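Local coordinates for protein NAD-dependent dehydrogenase (Rhizobium meliloti, PDB 4Z0P) that reduces glyoxylate and hydroxypyruvate with NADPH as the electron donor, as a member of the D-isomer specific 2-hydroxyacid dehydrogenase family, at residues Val92-Thr98 with Ala292-His296; Leu99-Ser104 with Val150-Ala155. One frame throughout, in Å; residues are numbered along the deposited sequence.

Overall arrangement
Two-domain dehydrogenases hold their cofactor in a cleft, and these two contacts illustrate how one connection serves both walls. Helix 97-115 takes part in each: contact 1 uses its first two residues and the linker before it, contact 2 the residues that follow, and contact 2 is nested within the loop that contact 1 closes. They lie about 13 Å apart, centre to centre, and both reach NADPH, through the side chain of Arg93 in one and the backbone amides of Val150 and Leu151 in the other. Both are partly buried. Contact 1 is made of ring packing and two water bridges, whereas contact 2 packs helix on helix around a direct Ser104 to Asp154 hydrogen bond as well as one water.

Contact 1. Residues Val92-Thr98 with Ala292-His296; sequences VRFVDRT and ALFVH. With NDP (NADPH dihydro-nicotinamide-adenine-dinucleotide phosphate), chain H.
A linker that leaves one domain can be held by a helix returning to it, and residues 92-98 with 292-296 are a compact case. Residues 92-96 run extended out of edge strand 91-92, and Asp96 (chi1 t) N-caps helix 97-115: its OD2 accepts from Thr98 N at 3.0 Å and from Thr98 OG1 at 2.7 Å. The segment 292-296 lies within helix 290-305; its first residue, Ala292, puts CB 3.6 Å from both Asp96 OD2 and Thr98 OG1, while a water donates to Ala292 O (2.8 Å) and Asp96 OD1 (2.7 Å). Leu293 has its CA 7.0 Å from Phe94 CA, the closer of the two register pairs. Phe94 takes chi1 t, which brings its ring to the helix, and Leu293 CD1 makes a CH-pi contact over the face, 3.9 Å from the centroid. This is the interdomain connection of a 2-hydroxyacid dehydrogenase, where the chain leaves the domain of the five-stranded sheet for the coenzyme-binding Rossmann domain, and helix 290-305 packs back against it. Arg93, its CB turned away from the helix, gives two hydrogen bonds to NDP O2N, from NH1 at 2.8 Å and NH2 at 3.2 Å. One turn after Ala292, His296 sets its ring obliquely to that of Phe94, planes at 58° and centroids 5.2 Å apart; His296 CE1 lies 3.4 Å from Arg93 O, and a water joins His296 NE2 (2.8 Å) to Val92 O (2.9 Å).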
loop_
_atom_site.group_PDB
_atom_site.type_symbol
_atom_site.label_atom_id
_atom_site.label_comp_id
_atom_site.label_asym_id
_atom_site.label_seq_id
_atom_site.Cartn_x
_atom_site.Cartn_y
_atom_site.Cartn_z
ATOM N N VAL A 92 -15.411 -14.770 24.088
ATOM C CA VAL A 92 -15.783 -13.852 23.022
ATOM C C VAL A 92 -14.510 -13.264 22.436
ATOM O O VAL A 92 -13.730 -12.660 23.175
ATOM C CB VAL A 92 -16.668 -12.702 23.556
ATOM C CG1 VAL A 92 -16.934 -11.659 22.475
ATOM C CG2 VAL A 92 -17.986 -13.257 24.085
ATOM N N ARG A 93 -14.303 -13.406 21.121
ATOM C CA ARG A 93 -13.105 -12.823 20.487
ATOM C C ARG A 93 -13.387 -11.397 20.021
ATOM O O ARG A 93 -14.532 -10.981 19.906
ATOM C CB ARG A 93 -12.619 -13.713 19.324
ATOM C CG ARG A 93 -13.452 -13.610 18.055
ATOM C CD ARG A 93 -13.226 -14.799 17.134
ATOM N NE ARG A 93 -13.761 -14.546 15.810
ATOM C CZ ARG A 93 -13.085 -13.975 14.816
ATOM N NH1 ARG A 93 -11.826 -13.573 14.966
ATOM N NH2 ARG A 93 -13.684 -13.785 13.664
ATOM N N PHE A 94 -12.334 -10.637 19.733
ATOM C CA PHE A 94 -12.490 -9.263 19.249
ATOM C C PHE A 94 -12.653 -9.239 17.734
ATOM O O PHE A 94 -11.815 -9.747 16.997
ATOM C CB PHE A 94 -11.268 -8.439 19.660
ATOM C CG PHE A 94 -11.358 -6.948 19.403
ATOM C CD1 PHE A 94 -12.537 -6.224 19.569
ATOM C CD2 PHE A 94 -10.213 -6.252 19.011
ATOM C CE1 PHE A 94 -12.581 -4.861 19.338
ATOM C CE2 PHE A 94 -10.259 -4.879 18.794
ATOM C CZ PHE A 94 -11.440 -4.191 18.950
ATOM N N VAL A 95 -13.785 -8.695 17.295
ATOM C CA VAL A 95 -14.076 -8.480 15.893
ATOM C C VAL A 95 -14.579 -7.046 15.829
ATOM O O VAL A 95 -15.503 -6.702 16.554
ATOM C CB VAL A 95 -15.170 -9.443 15.402
ATOM C CG1 VAL A 95 -15.587 -9.118 13.971
ATOM C CG2 VAL A 95 -14.675 -10.883 15.460
ATOM N N ASP A 96 -13.988 -6.201 14.986
ATOM C CA ASP A 96 -14.353 -4.792 14.966
ATOM C C ASP A 96 -13.811 -4.171 13.695
ATOM O O ASP A 96 -12.741 -4.562 13.225
ATOM C CB ASP A 96 -13.714 -4.058 16.149
ATOM C CG ASP A 96 -14.275 -2.663 16.358
ATOM O OD1 ASP A 96 -15.380 -2.576 16.918
ATOM O OD2 ASP A 96 -13.621 -1.663 15.962
ATOM N N ARG A 97 -14.540 -3.179 13.171
ATOM C CA ARG A 97 -14.095 -2.467 11.974
ATOM C C ARG A 97 -12.689 -1.923 12.113
ATOM O O ARG A 97 -11.944 -1.903 11.142
ATOM C CB ARG A 97 -15.055 -1.292 11.681
ATOM C CG ARG A 97 -14.618 -0.373 10.550
ATOM N N THR A 98 -12.309 -1.472 13.311
ATOM C CA THR A 98 -10.952 -0.908 13.499
ATOM C C THR A 98 -9.869 -1.967 13.302
ATOM O O THR A 98 -8.831 -1.714 12.665
ATOM C CB THR A 98 -10.751 -0.275 14.907
ATOM O OG1 THR A 98 -10.941 -1.276 15.931
ATOM C CG2 THR A 98 -11.685 0.915 15.092
ATOM N N ALA A 292 -12.025 0.999 21.179
ATOM C CA ALA A 292 -12.963 0.191 20.410
ATOM C C ALA A 292 -13.199 -1.180 21.074
ATOM O O ALA A 292 -14.322 -1.674 21.091
ATOM C CB ALA A 292 -12.479 0.034 18.954
ATOM N N LEU A 293 -12.139 -1.775 21.610
ATOM C CA LEU A 293 -12.237 -3.002 22.389
ATOM C C LEU A 293 -13.202 -2.855 23.554
ATOM O O LEU A 293 -14.099 -3.683 23.731
ATOM C CB LEU A 293 -10.854 -3.418 22.887
ATOM C CG LEU A 293 -10.820 -4.667 23.763
ATOM C CD1 LEU A 293 -11.304 -5.913 23.030
ATOM C CD2 LEU A 293 -9.386 -4.817 24.278
ATOM N N PHE A 294 -13.058 -1.782 24.325
ATOM C CA PHE A 294 -13.939 -1.566 25.468
ATOM C C PHE A 294 -15.394 -1.285 25.045
ATOM O O PHE A 294 -16.314 -1.778 25.685
ATOM C CB PHE A 294 -13.427 -0.451 26.383
ATOM C CG PHE A 294 -12.148 -0.772 27.107
ATOM C CD1 PHE A 294 -11.681 -2.099 27.276
ATOM C CD2 PHE A 294 -11.439 0.256 27.706
ATOM C CE1 PHE A 294 -10.514 -2.355 27.977
ATOM C CE2 PHE A 294 -10.264 -0.005 28.413
ATOM C CZ PHE A 294 -9.808 -1.311 28.539
ATOM N N VAL A 295 -15.595 -0.568 23.942
ATOM C CA VAL A 295 -16.965 -0.378 23.418
ATOM C C VAL A 295 -17.594 -1.730 23.055
ATOM O O VAL A 295 -18.758 -2.006 23.387
ATOM C CB VAL A 295 -16.967 0.589 22.216
ATOM C CG1 VAL A 295 -18.304 0.555 21.465
ATOM C CG2 VAL A 295 -16.657 1.995 22.700
ATOM N N HIS A 296 -16.808 -2.566 22.372
ATOM C CA HIS A 296 -17.220 -3.929 22.005
ATOM C C HIS A 296 -17.583 -4.769 23.230
ATOM O O HIS A 296 -18.643 -5.388 23.259
ATOM C CB HIS A 296 -16.127 -4.579 21.138
ATOM C CG HIS A 296 -15.991 -6.064 21.279
ATOM N ND1 HIS A 296 -16.715 -6.957 20.516
ATOM C CD2 HIS A 296 -15.142 -6.810 22.031
ATOM C CE1 HIS A 296 -16.335 -8.190 20.809
ATOM N NE2 HIS A 296 -15.391 -8.127 21.733
HETATM P PA NDP H . -12.023 -15.848 11.316
HETATM O O1A NDP H . -12.436 -16.904 12.329
HETATM O O2A NDP H . -13.055 -14.857 10.894
HETATM O O5B NDP H . -11.518 -16.635 10.038
HETATM C C5B NDP H . -10.697 -17.782 10.087
HETATM C C4B NDP H . -10.644 -18.379 8.707
HETATM O O4B NDP H . -9.680 -19.429 8.743
HETATM C C3B NDP H . -11.957 -19.008 8.246
HETATM O O3B NDP H . -12.084 -18.766 6.849
HETATM C C2B NDP H . -11.745 -20.482 8.518
HETATM O O2B NDP H . -12.477 -21.356 7.682
HETATM C C1B NDP H . -10.277 -20.593 8.198
HETATM N N9A NDP H . -9.723 -21.820 8.794
HETATM C C8A NDP H . -9.543 -22.151 10.088
HETATM N N7A NDP H . -9.016 -23.342 10.261
HETATM C C5A NDP H . -8.844 -23.812 8.990
HETATM C C6A NDP H . -8.349 -25.027 8.475
HETATM N N6A NDP H . -7.888 -26.023 9.267
HETATM N N1A NDP H . -8.313 -25.189 7.123
HETATM C C2A NDP H . -8.769 -24.200 6.340
HETATM N N3A NDP H . -9.267 -23.017 6.715
HETATM C C4A NDP H . -9.266 -22.881 8.067
HETATM O O3 NDP H . -10.705 -15.173 11.962
HETATM P PN NDP H . -10.227 -13.667 11.588
HETATM O O1N NDP H . -10.229 -13.476 10.109
HETATM O O2N NDP H . -10.929 -12.676 12.446
HETATM O O5D NDP H . -8.753 -13.757 12.182
HETATM C C5D NDP H . -7.833 -14.668 11.613
HETATM C C4D NDP H . -6.573 -14.761 12.461
HETATM O O4D NDP H . -5.750 -13.610 12.260
HETATM C C3D NDP H . -6.765 -14.777 13.972
HETATM O O3D NDP H . -7.143 -16.092 14.426
HETATM C C2D NDP H . -5.430 -14.340 14.542
HETATM O O2D NDP H . -4.588 -15.481 14.787
HETATM C C1D NDP H . -4.851 -13.527 13.355
HETATM N N1N NDP H . -4.631 -12.118 13.686
HETATM C C2N NDP H . -3.352 -11.573 13.677
HETATM C C3N NDP H . -3.128 -10.260 13.963
HETATM C C7N NDP H . -1.786 -9.607 13.813
HETATM O O7N NDP H . -1.617 -8.496 14.353
HETATM N N7N NDP H . -0.827 -10.213 13.148
HETATM C C4N NDP H . -4.270 -9.399 14.356
HETATM C C5N NDP H . -5.595 -10.067 14.358
HETATM C C6N NDP H . -5.746 -11.333 14.019
HETATM P P2B NDP H . -14.062 -21.563 7.877
HETATM O O1X NDP H . -14.660 -20.276 7.372
HETATM O O2X NDP H . -14.332 -22.747 6.966
HETATM O O3X NDP H . -14.292 -21.823 9.319
HETATM O O HOH W 1 -13.543 -9.820 23.000
HETATM O O HOH W 2 -16.147 -1.122 19.058
#

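Contact 2. Residues Leu99-Ser104 with Val150-Ala155; sequences LTTRMS and VLGQDA. With NDP (NADPH dihydro-nicotinamide-adenine-dinucleotide phosphate), chain H.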
loop_
_atom_site.group_PDB
_atom_site.type_symbol
_atom_site.label_atom_id
_atom_site.label_comp_id
_atom_site.label_asym_id
_atom_site.label_seq_id
_atom_site.Cartn_x
_atom_site.Cartn_y
_atom_site.Cartn_z
ATOM N N LEU A 99 -10.125 -3.181 13.794
ATOM C CA LEU A 99 -9.128 -4.249 13.650
ATOM C C LEU A 99 -9.013 -4.690 12.190
ATOM O O LEU A 99 -7.918 -4.819 11.614
ATOM C CB LEU A 99 -9.498 -5.430 14.566
ATOM C CG LEU A 99 -8.409 -6.483 14.743
ATOM C CD1 LEU A 99 -7.244 -5.979 15.549
ATOM C CD2 LEU A 99 -9.026 -7.672 15.480
ATOM N N THR A 100 -10.164 -4.869 11.558
ATOM C CA THR A 100 -10.208 -5.303 10.177
ATOM C C THR A 100 -9.530 -4.323 9.249
ATOM O O THR A 100 -8.753 -4.723 8.363
ATOM C CB THR A 100 -11.667 -5.506 9.748
ATOM O OG1 THR A 100 -12.288 -6.417 10.666
ATOM C CG2 THR A 100 -11.755 -6.080 8.361
ATOM N N THR A 101 -9.832 -3.040 9.428
ATOM C CA THR A 101 -9.282 -2.025 8.522
ATOM C C THR A 101 -7.759 -1.933 8.662
ATOM O O THR A 101 -7.043 -1.743 7.673
ATOM C CB THR A 101 -10.011 -0.675 8.659
ATOM O OG1 THR A 101 -9.863 0.058 7.447
ATOM C CG2 THR A 101 -9.537 0.159 9.840
ATOM N N ARG A 102 -7.275 -2.133 9.878
ATOM C CA ARG A 102 -5.834 -2.116 10.164
ATOM C C ARG A 102 -5.110 -3.291 9.509
ATOM O O ARG A 102 -4.028 -3.119 8.908
ATOM C CB ARG A 102 -5.602 -2.069 11.663
ATOM C CG ARG A 102 -5.916 -0.743 12.325
ATOM C CD ARG A 102 -6.005 -0.886 13.835
ATOM N NE ARG A 102 -6.217 0.408 14.500
ATOM C CZ ARG A 102 -5.243 1.232 14.907
ATOM N NH1 ARG A 102 -3.974 0.882 14.796
ATOM N NH2 ARG A 102 -5.557 2.395 15.482
ATOM N N MET A 103 -5.695 -4.489 9.606
ATOM C CA MET A 103 -5.088 -5.646 8.946
ATOM C C MET A 103 -4.998 -5.416 7.438
ATOM O O MET A 103 -3.959 -5.693 6.822
ATOM C CB MET A 103 -5.841 -6.933 9.240
ATOM C CG MET A 103 -5.236 -8.157 8.582
ATOM S SD MET A 103 -3.521 -8.470 9.051
ATOM C CE MET A 103 -3.742 -9.334 10.609
ATOM N N SER A 104 -6.076 -4.904 6.843
ATOM C CA SER A 104 -6.078 -4.688 5.419
ATOM C C SER A 104 -5.042 -3.679 4.979
ATOM O O SER A 104 -4.450 -3.839 3.916
ATOM C CB SER A 104 -7.464 -4.320 4.933
ATOM O OG SER A 104 -8.308 -5.476 5.053
ATOM N N VAL A 150 -13.171 -12.948 8.695
ATOM C CA VAL A 150 -13.357 -11.499 8.791
ATOM C C VAL A 150 -12.192 -10.771 8.118
ATOM O O VAL A 150 -12.393 -9.879 7.271
ATOM C CB VAL A 150 -13.509 -11.055 10.261
ATOM C CG1 VAL A 150 -13.552 -9.539 10.382
ATOM C CG2 VAL A 150 -14.802 -11.619 10.844
ATOM N N LEU A 151 -10.967 -11.169 8.456
ATOM C CA LEU A 151 -9.784 -10.449 7.957
ATOM C C LEU A 151 -9.484 -10.801 6.508
ATOM O O LEU A 151 -9.258 -9.910 5.673
ATOM C CB LEU A 151 -8.585 -10.704 8.881
ATOM C CG LEU A 151 -8.783 -10.262 10.328
ATOM C CD1 LEU A 151 -7.531 -10.512 11.180
ATOM C CD2 LEU A 151 -9.251 -8.819 10.458
ATOM N N GLY A 152 -9.514 -12.088 6.184
ATOM C CA GLY A 152 -9.258 -12.526 4.816
ATOM C C GLY A 152 -10.210 -11.933 3.792
ATOM O O GLY A 152 -9.790 -11.497 2.707
ATOM N N GLN A 153 -11.489 -11.875 4.137
ATOM C CA GLN A 153 -12.461 -11.312 3.179
ATOM C C GLN A 153 -12.242 -9.821 2.914
ATOM O O GLN A 153 -12.306 -9.362 1.767
ATOM C CB GLN A 153 -13.890 -11.563 3.594
ATOM C CG GLN A 153 -14.216 -13.041 3.578
ATOM C CD GLN A 153 -15.653 -13.298 3.932
ATOM O OE1 GLN A 153 -16.523 -12.524 3.561
ATOM N NE2 GLN A 153 -15.911 -14.381 4.646
ATOM N N ASP A 154 -12.002 -9.054 3.966
ATOM C CA ASP A 154 -11.796 -7.629 3.804
ATOM C C ASP A 154 -10.534 -7.364 2.999
ATOM O O ASP A 154 -10.545 -6.508 2.105
ATOM C CB ASP A 154 -11.733 -6.903 5.159
ATOM C CG ASP A 154 -11.823 -5.404 5.006
ATOM O OD1 ASP A 154 -12.919 -4.967 4.634
ATOM O OD2 ASP A 154 -10.838 -4.656 5.256
ATOM N N ALA A 155 -9.444 -8.076 3.311
ATOM C CA ALA A 155 -8.202 -7.913 2.572
ATOM C C ALA A 155 -8.405 -8.292 1.100
ATOM O O ALA A 155 -7.930 -7.576 0.207
ATOM C CB ALA A 155 -7.078 -8.725 3.196
HETATM P PA NDP H . -12.023 -15.848 11.316
HETATM O O1A NDP H . -12.436 -16.904 12.329
HETATM O O2A NDP H . -13.055 -14.857 10.894
HETATM O O5B NDP H . -11.518 -16.635 10.038
HETATM C C5B NDP H . -10.697 -17.782 10.087
HETATM C C4B NDP H . -10.644 -18.379 8.707
HETATM O O4B NDP H . -9.680 -19.429 8.743
HETATM C C3B NDP H . -11.957 -19.008 8.246
HETATM O O3B NDP H . -12.084 -18.766 6.849
HETATM C C2B NDP H . -11.745 -20.482 8.518
HETATM O O2B NDP H . -12.477 -21.356 7.682
HETATM C C1B NDP H . -10.277 -20.593 8.198
HETATM N N9A NDP H . -9.723 -21.820 8.794
HETATM C C8A NDP H . -9.543 -22.151 10.088
HETATM N N7A NDP H . -9.016 -23.342 10.261
HETATM C C5A NDP H . -8.844 -23.812 8.990
HETATM C C6A NDP H . -8.349 -25.027 8.475
HETATM N N6A NDP H . -7.888 -26.023 9.267
HETATM N N1A NDP H . -8.313 -25.189 7.123
HETATM C C2A NDP H . -8.769 -24.200 6.340
HETATM N N3A NDP H . -9.267 -23.017 6.715
HETATM C C4A NDP H . -9.266 -22.881 8.067
HETATM O O3 NDP H . -10.705 -15.173 11.962
HETATM P PN NDP H . -10.227 -13.667 11.588
HETATM O O1N NDP H . -10.229 -13.476 10.109
HETATM O O2N NDP H . -10.929 -12.676 12.446
HETATM O O5D NDP H . -8.753 -13.757 12.182
HETATM C C5D NDP H . -7.833 -14.668 11.613
HETATM C C4D NDP H . -6.573 -14.761 12.461
HETATM O O4D NDP H . -5.750 -13.610 12.260
HETATM C C3D NDP H . -6.765 -14.777 13.972
HETATM O O3D NDP H . -7.143 -16.092 14.426
HETATM C C2D NDP H . -5.430 -14.340 14.542
HETATM O O2D NDP H . -4.588 -15.481 14.787
HETATM C C1D NDP H . -4.851 -13.527 13.355
HETATM N N1N NDP H . -4.631 -12.118 13.686
HETATM C C2N NDP H . -3.352 -11.573 13.677
HETATM C C3N NDP H . -3.128 -10.260 13.963
HETATM C C7N NDP H . -1.786 -9.607 13.813
HETATM O O7N NDP H . -1.617 -8.496 14.353
HETATM N N7N NDP H . -0.827 -10.213 13.148
HETATM C C4N NDP H . -4.270 -9.399 14.356
HETATM C C5N NDP H . -5.595 -10.067 14.358
HETATM C C6N NDP H . -5.746 -11.333 14.019
HETATM P P2B NDP H . -14.062 -21.563 7.877
HETATM O O1X NDP H . -14.660 -20.276 7.372
HETATM O O2X NDP H . -14.332 -22.747 6.966
HETATM O O3X NDP H . -14.292 -21.823 9.319
HETATM O O HOH W 3 -7.882 -7.730 6.666
#
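Two crossing helices can pair tightly at one end: the axes of the segments 99-104 and 150-155 approach to 8.9 Å at a crossing angle of -55°, and Ser104 CA lies 4.8 Å from Ala155 CA. Ser104, chi1 m, donates from OG to Asp154 OD2 at 2.7 Å; the t rotamer of Asp154 suits this, and its carboxylate also forms salt bridges with Arg157 and Lys158. A water donates to both Ser104 OG and Leu151 O, each at 2.8 Å. Thr100, also m, sets CG2 3.3 Å from Asp154 CB and OG1 3.4 Å from Val150 CG1, while OG1 is hydrogen-bonded to Asp96 O. Leu151 adopts the common mt conformation, with CD2 3.7 Å from Thr100 CA and CD1 4.0 Å from Met103 CE. Met103, with chi angles t, p, p, brings that same methyl to 3.5 Å from NDP C3N on the nicotinamide ring. Gly152 would be the last glycine of a GxGxxG-type Rossmann loop, consistent with the amides of the helix start holding the pyrophosphate: Val150 N and Leu151 N give hydrogen bonds of 2.9 Å to NDP O2A and O1N, one to each phosphate. Helix 150-161 follows strand 142-146 of the seven-stranded parallel sheet, and helix 97-115 lies across its first turns, with Arg102 hydrogen-bonded through its side chain to Gln135 O and through its backbone O to Arg116 of the second subunit.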